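Local coordinates for transcriptional regulator, MerR family (Bacillus thuringiensis serovar konkukian, PDB 3GPV), which probably binds promoter DNA as a dimeric MerR-family transcription factor, through a helix-turn-helix domain followed by a long helix, at residues B[27-30]-B[31-34]; B[90-93]-B[94-98]. One frame throughout, in Å; residues are numbered along the deposited sequence.

Both interactions are local, each at the point where a threonine stands at the N-cap of a helix, but they differ in how that threonine and the first helical turn are satisfied. In interaction 1, T29 and Q32 form a capping box at the start of helix 30-38, inside the predicted DNA-binding domain. In interaction 2, T92 caps nothing with its side chain and instead receives R96 at the head of helix 93-128, where Y128 of the second subunit packs. The centres lie 29 Å apart, with nearest atoms about 20 Å apart, on opposite sides of the chain's centre. Interaction 1 belongs to the helix-turn-helix, interaction 2 to the junction with the long helix and the subunit interface.

Interaction 1. Residues B[27-30]-B[31-34]; sequences HLTI and SQIR
T29 and Q32 exchange hydrogen bonds across the first turn of helix 30-38. The backbone N of T29 donates to OE1 of Q32 at 2.9 Å, in the carbonyl plane and on a lone pair, while the backbone N of Q32 donates to OG1 of T29. This second bond is less certain in detail, because OG1 is modelled too close to the Q32 side chain. Q32 reaches back because CG lies beside its own backbone N (chi1 -80°) and the chain, extended beyond CG, lays OE1 against the N-H of T29. Glutamine suits the place, offering a carbonyl oxygen on a flexible arm. The pair is a capping box with T29 at the N-cap, and it follows directly on the Schellman motif, with H27 as C-prime residue, that ends helix 19-25; together they make the turn of the MerR helix-turn-helix. The helical bonds then begin, I33 N to T29 O at 3.3 Å and R34 N to I30 O at 3.2 Å. Packing lies on two sides. CD1 of L28 meets CG1 of I33 at 3.6 Å, the side chains crossing at about a right angle; branched apolar chains suit this side, where I33 also rests on I19 and A23, joining the two helices. Toward solvent, R34 offers a flat guanidinium to I30, whose CG1 sits over the centre of one face, 3.5 Å above its plane.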
ATOM      1  N   HIS B  27      -3.930   5.505 -16.840  1.00 46.35           N
ATOM      2  CA  HIS B  27      -4.148   4.083 -16.607  1.00 48.20           C
ATOM      3  C   HIS B  27      -5.096   3.881 -15.436  1.00 49.26           C
ATOM      4  O   HIS B  27      -4.869   3.036 -14.570  1.00 49.32           O
ATOM      5  CB  HIS B  27      -2.824   3.364 -16.340  1.00 48.35           C
ATOM      6  CG  HIS B  27      -1.913   3.327 -17.521  1.00 49.77           C
ATOM      7  ND1 HIS B  27      -0.614   2.873 -17.448  1.00 50.68           N
ATOM      8  CD2 HIS B  27      -2.113   3.688 -18.810  1.00 50.51           C
ATOM      9  CE1 HIS B  27      -0.053   2.957 -18.640  1.00 50.95           C
ATOM     10  NE2 HIS B  27      -0.942   3.448 -19.485  1.00 51.37           N
ATOM     11  N   LEU B  28      -6.156   4.681 -15.419  1.00 48.97           N
ATOM     12  CA  LEU B  28      -7.176   4.611 -14.383  1.00 49.82           C
ATOM     13  C   LEU B  28      -8.468   4.160 -15.043  1.00 50.85           C
ATOM     14  O   LEU B  28      -8.643   4.335 -16.246  1.00 50.70           O
ATOM     15  CB  LEU B  28      -7.402   5.986 -13.758  1.00 49.07           C
ATOM     16  CG  LEU B  28      -6.300   6.632 -12.923  1.00 47.82           C
ATOM     17  CD1 LEU B  28      -6.610   8.110 -12.752  1.00 45.99           C
ATOM     18  CD2 LEU B  28      -6.195   5.939 -11.574  1.00 46.72           C
ATOM     19  N   THR B  29      -9.366   3.567 -14.264  1.00 51.56           N
ATOM     20  CA  THR B  29     -10.645   3.139 -14.804  1.00 52.39           C
ATOM     21  C   THR B  29     -11.550   4.352 -14.685  1.00 52.94           C
ATOM     22  O   THR B  29     -11.297   5.235 -13.869  1.00 51.88           O
ATOM     23  CB  THR B  29     -11.256   1.968 -13.995  1.00 52.35           C
ATOM     24  OG1 THR B  29     -11.499   2.384 -12.647  1.00 51.56           O
ATOM     25  CG2 THR B  29     -10.317   0.773 -13.997  1.00 52.15           C
ATOM     26  N   ILE B  30     -12.592   4.403 -15.504  1.00 53.54           N
ATOM     27  CA  ILE B  30     -13.527   5.515 -15.473  1.00 55.34           C
ATOM     28  C   ILE B  30     -14.134   5.665 -14.075  1.00 56.62           C
ATOM     29  O   ILE B  30     -14.317   6.779 -13.579  1.00 57.75           O
ATOM     30  CB  ILE B  30     -14.662   5.310 -16.512  1.00 55.83           C
ATOM     31  CG1 ILE B  30     -15.521   6.569 -16.606  1.00 55.93           C
ATOM     32  CG2 ILE B  30     -15.518   4.104 -16.138  1.00 55.33           C
ATOM     33  CD1 ILE B  30     -14.847   7.719 -17.324  1.00 56.27           C
ATOM     34  N   SER B  31     -14.432   4.539 -13.435  1.00 57.40           N
ATOM     35  CA  SER B  31     -15.017   4.555 -12.102  1.00 58.66           C
ATOM     36  C   SER B  31     -14.042   5.022 -11.026  1.00 58.63           C
ATOM     37  O   SER B  31     -14.455   5.648 -10.049  1.00 59.04           O
ATOM     38  CB  SER B  31     -15.551   3.172 -11.748  1.00 59.20           C
ATOM     39  OG  SER B  31     -14.551   2.189 -11.950  1.00 62.37           O
ATOM     40  N   GLN B  32     -12.756   4.713 -11.194  1.00 58.14           N
ATOM     41  CA  GLN B  32     -11.748   5.129 -10.222  1.00 57.57           C
ATOM     42  C   GLN B  32     -11.675   6.644 -10.155  1.00 56.74           C
ATOM     43  O   GLN B  32     -11.639   7.224  -9.071  1.00 55.41           O
ATOM     44  CB  GLN B  32     -10.371   4.573 -10.589  1.00 58.83           C
ATOM     45  CG  GLN B  32     -10.156   3.121 -10.201  1.00 61.82           C
ATOM     46  CD  GLN B  32      -8.762   2.622 -10.541  1.00 62.76           C
ATOM     47  OE1 GLN B  32      -8.376   2.574 -11.708  1.00 62.57           O
ATOM     48  NE2 GLN B  32      -7.998   2.253  -9.517  1.00 63.41           N
ATOM     49  N   ILE B  33     -11.653   7.283 -11.319  1.00 56.11           N
ATOM     50  CA  ILE B  33     -11.585   8.734 -11.381  1.00 56.90           C
ATOM     51  C   ILE B  33     -12.849   9.368 -10.822  1.00 57.83           C
ATOM     52  O   ILE B  33     -12.803  10.435 -10.221  1.00 56.99           O
ATOM     53  CB  ILE B  33     -11.381   9.219 -12.828  1.00 56.22           C
ATOM     54  CG1 ILE B  33     -10.075   8.654 -13.369  1.00 55.48           C
ATOM     55  CG2 ILE B  33     -11.337  10.751 -12.877  1.00 55.64           C
ATOM     56  CD1 ILE B  33      -9.703   9.181 -14.720  1.00 57.72           C
ATOM     57  N   ARG B  34     -13.981   8.707 -11.020  1.00 60.39           N
ATOM     58  CA  ARG B  34     -15.237   9.243 -10.520  1.00 63.22           C
ATOM     59  C   ARG B  34     -15.277   9.187  -9.001  1.00 63.71           C
ATOM     60  O   ARG B  34     -15.917  10.017  -8.358  1.00 63.62           O
ATOM     61  CB  ARG B  34     -16.413   8.488 -11.137  1.00 64.99           C
ATOM     62  CG  ARG B  34     -16.697   8.927 -12.567  1.00 67.66           C
ATOM     63  CD  ARG B  34     -17.721   8.041 -13.255  1.00 70.95           C
ATOM     64  NE  ARG B  34     -17.993   8.503 -14.614  1.00 72.78           N
ATOM     65  CZ  ARG B  34     -18.647   7.795 -15.530  1.00 73.97           C
ATOM     66  NH1 ARG B  34     -19.101   6.582 -15.238  1.00 74.67           N
ATOM     67  NH2 ARG B  34     -18.844   8.300 -16.742  1.00 73.98           N
TER

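Interaction 2. Residues B[90-93]-B[94-98]; sequences DSTI and LHRLK
T92 O accepts from R96 N at 2.9 Å, nearly straight at 174°, and I93 O accepts from L97 N at 2.9 Å; these are the first bonds of helix 93-128. T92 occupies the N-cap, yet its side chain makes no capping bond. Its hydroxyl is engaged elsewhere: OG1 lies between the backbone N and the carbonyl carbon (chi1 63°), where it is hydrogen-bonded to W85 O and G89 O, which must share its one proton, and accepts from R96 NE at 2.9 Å, slightly out of the guanidinium plane. To come back over the turn, the arginine chain bends at chi3 (-78°), which brings the guanidinium beside the start of the helix, with CA of D90 at its edge and in its plane. Threonine fits here because its short side chain holds the hydroxyl near the backbone, within reach of both R96 and the end of helix 76-88. CB of T92 lies over one face of the H95 imidazole in a CH-pi contact, 4.1 Å from the centroid and offset toward the rim. H95 also meets W85 edge-to-face, tying the new helix to helix 76-88. Farther round, CG2 of I93 touches CG of L94 at 4.1 Å, and I93, R96 and L97 pack on Y128 of the second subunit, so this helix start forms part of the dimer interface. A buried hydroxyl gripped from both helices has little freedom to rotate. Its bond to NE, with packing on W85 and S86 of helix 76-88, places R96, and the carbonyl of G89, weakly bonded to NH2, would be expected to favour the positive charge.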
ATOM      1  N   ASP B  90      -2.083  31.298  -2.138  1.00 63.03           N
ATOM      2  CA  ASP B  90      -0.812  31.326  -1.424  1.00 63.93           C
ATOM      3  C   ASP B  90      -0.902  31.706   0.046  1.00 62.56           C
ATOM      4  O   ASP B  90       0.121  31.905   0.695  1.00 62.88           O
ATOM      5  CB  ASP B  90       0.180  32.251  -2.141  1.00 66.68           C
ATOM      6  CG  ASP B  90      -0.333  33.668  -2.275  1.00 69.87           C
ATOM      7  OD1 ASP B  90      -1.446  33.848  -2.812  1.00 71.62           O
ATOM      8  OD2 ASP B  90       0.380  34.605  -1.851  1.00 72.54           O
ATOM      9  N   SER B  91      -2.117  31.796   0.579  1.00 61.12           N
ATOM     10  CA  SER B  91      -2.285  32.128   1.988  1.00 59.44           C
ATOM     11  C   SER B  91      -2.129  30.852   2.816  1.00 58.20           C
ATOM     12  O   SER B  91      -2.114  30.893   4.046  1.00 57.46           O
ATOM     13  CB  SER B  91      -3.666  32.741   2.244  1.00 59.53           C
ATOM     14  OG  SER B  91      -4.684  31.757   2.209  1.00 60.08           O
ATOM     15  N   THR B  92      -2.019  29.719   2.130  1.00 56.05           N
ATOM     16  CA  THR B  92      -1.865  28.430   2.793  1.00 54.21           C
ATOM     17  C   THR B  92      -0.537  27.773   2.412  1.00 52.35           C
ATOM     18  O   THR B  92      -0.329  26.587   2.661  1.00 51.73           O
ATOM     19  CB  THR B  92      -2.994  27.469   2.403  1.00 54.66           C
ATOM     20  OG1 THR B  92      -2.923  27.205   0.997  1.00 54.44           O
ATOM     21  CG2 THR B  92      -4.348  28.073   2.733  1.00 55.21           C
ATOM     22  N   ILE B  93       0.355  28.554   1.813  1.00 50.61           N
ATOM     23  CA  ILE B  93       1.652  28.054   1.380  1.00 49.85           C
ATOM     24  C   ILE B  93       2.411  27.318   2.484  1.00 49.92           C
ATOM     25  O   ILE B  93       3.024  26.286   2.229  1.00 49.39           O
ATOM     26  CB  ILE B  93       2.530  29.198   0.846  1.00 50.09           C
ATOM     27  CG1 ILE B  93       3.848  28.642   0.300  1.00 50.56           C
ATOM     28  CG2 ILE B  93       2.802  30.198   1.948  1.00 50.09           C
ATOM     29  CD1 ILE B  93       3.709  27.875  -0.998  1.00 49.96           C
ATOM     30  N   LEU B  94       2.372  27.843   3.706  1.00 48.38           N
ATOM     31  CA  LEU B  94       3.069  27.205   4.815  1.00 48.02           C
ATOM     32  C   LEU B  94       2.388  25.896   5.201  1.00 46.75           C
ATOM     33  O   LEU B  94       3.055  24.926   5.560  1.00 46.12           O
ATOM     34  CB  LEU B  94       3.123  28.139   6.030  1.00 49.04           C
ATOM     35  CG  LEU B  94       3.816  29.491   5.842  1.00 49.65           C
ATOM     36  CD1 LEU B  94       3.888  30.187   7.186  1.00 51.02           C
ATOM     37  CD2 LEU B  94       5.211  29.313   5.262  1.00 50.62           C
ATOM     38  N   HIS B  95       1.060  25.873   5.128  1.00 46.12           N
ATOM     39  CA  HIS B  95       0.301  24.672   5.468  1.00 46.67           C
ATOM     40  C   HIS B  95       0.681  23.569   4.488  1.00 45.09           C
ATOM     41  O   HIS B  95       1.072  22.469   4.876  1.00 42.93           O
ATOM     42  CB  HIS B  95      -1.207  24.915   5.344  1.00 50.14           C
ATOM     43  CG  HIS B  95      -1.684  26.181   5.986  1.00 54.16           C
ATOM     44  ND1 HIS B  95      -1.096  27.405   5.748  1.00 54.26           N
ATOM     45  CD2 HIS B  95      -2.737  26.421   6.803  1.00 55.20           C
ATOM     46  CE1 HIS B  95      -1.768  28.344   6.389  1.00 57.60           C
ATOM     47  NE2 HIS B  95      -2.768  27.774   7.036  1.00 57.59           N
ATOM     48  N   ARG B  96       0.547  23.881   3.205  1.00 43.87           N
ATOM     49  CA  ARG B  96       0.860  22.933   2.151  1.00 43.48           C
ATOM     50  C   ARG B  96       2.309  22.480   2.200  1.00 42.69           C
ATOM     51  O   ARG B  96       2.593  21.304   2.007  1.00 41.26           O
ATOM     52  CB  ARG B  96       0.537  23.545   0.788  1.00 43.09           C
ATOM     53  CG  ARG B  96      -0.954  23.586   0.486  1.00 43.33           C
ATOM     54  CD  ARG B  96      -1.230  24.263  -0.846  1.00 43.33           C
ATOM     55  NE  ARG B  96      -1.141  25.713  -0.735  1.00 42.43           N
ATOM     56  CZ  ARG B  96      -0.538  26.495  -1.622  1.00 42.62           C
ATOM     57  NH1 ARG B  96       0.041  25.961  -2.693  1.00 44.15           N
ATOM     58  NH2 ARG B  96      -0.518  27.809  -1.444  1.00 41.19           N
ATOM     59  N   LEU B  97       3.220  23.412   2.459  1.00 42.77           N
ATOM     60  CA  LEU B  97       4.637  23.082   2.541  1.00 44.12           C
ATOM     61  C   LEU B  97       4.830  22.077   3.664  1.00 43.87           C
ATOM     62  O   LEU B  97       5.562  21.093   3.523  1.00 42.35           O
ATOM     63  CB  LEU B  97       5.476  24.335   2.818  1.00 45.35           C
ATOM     64  CG  LEU B  97       6.962  24.106   3.126  1.00 46.78           C
ATOM     65  CD1 LEU B  97       7.643  23.421   1.960  1.00 48.14           C
ATOM     66  CD2 LEU B  97       7.642  25.437   3.417  1.00 47.02           C
ATOM     67  N   LYS B  98       4.159  22.325   4.780  1.00 42.69           N
ATOM     68  CA  LYS B  98       4.252  21.430   5.914  1.00 42.87           C
ATOM     69  C   LYS B  98       3.728  20.028   5.574  1.00 42.56           C
ATOM     70  O   LYS B  98       4.385  19.032   5.883  1.00 42.07           O
ATOM     71  CB  LYS B  98       3.488  22.020   7.107  1.00 44.09           C
ATOM     72  CG  LYS B  98       3.395  21.114   8.340  1.00 46.56           C
ATOM     73  CD  LYS B  98       4.738  20.489   8.735  1.00 48.59           C
ATOM     74  CE  LYS B  98       5.803  21.532   9.025  1.00 49.11           C
ATOM     75  NZ  LYS B  98       7.059  20.902   9.500  1.00 50.17           N
TER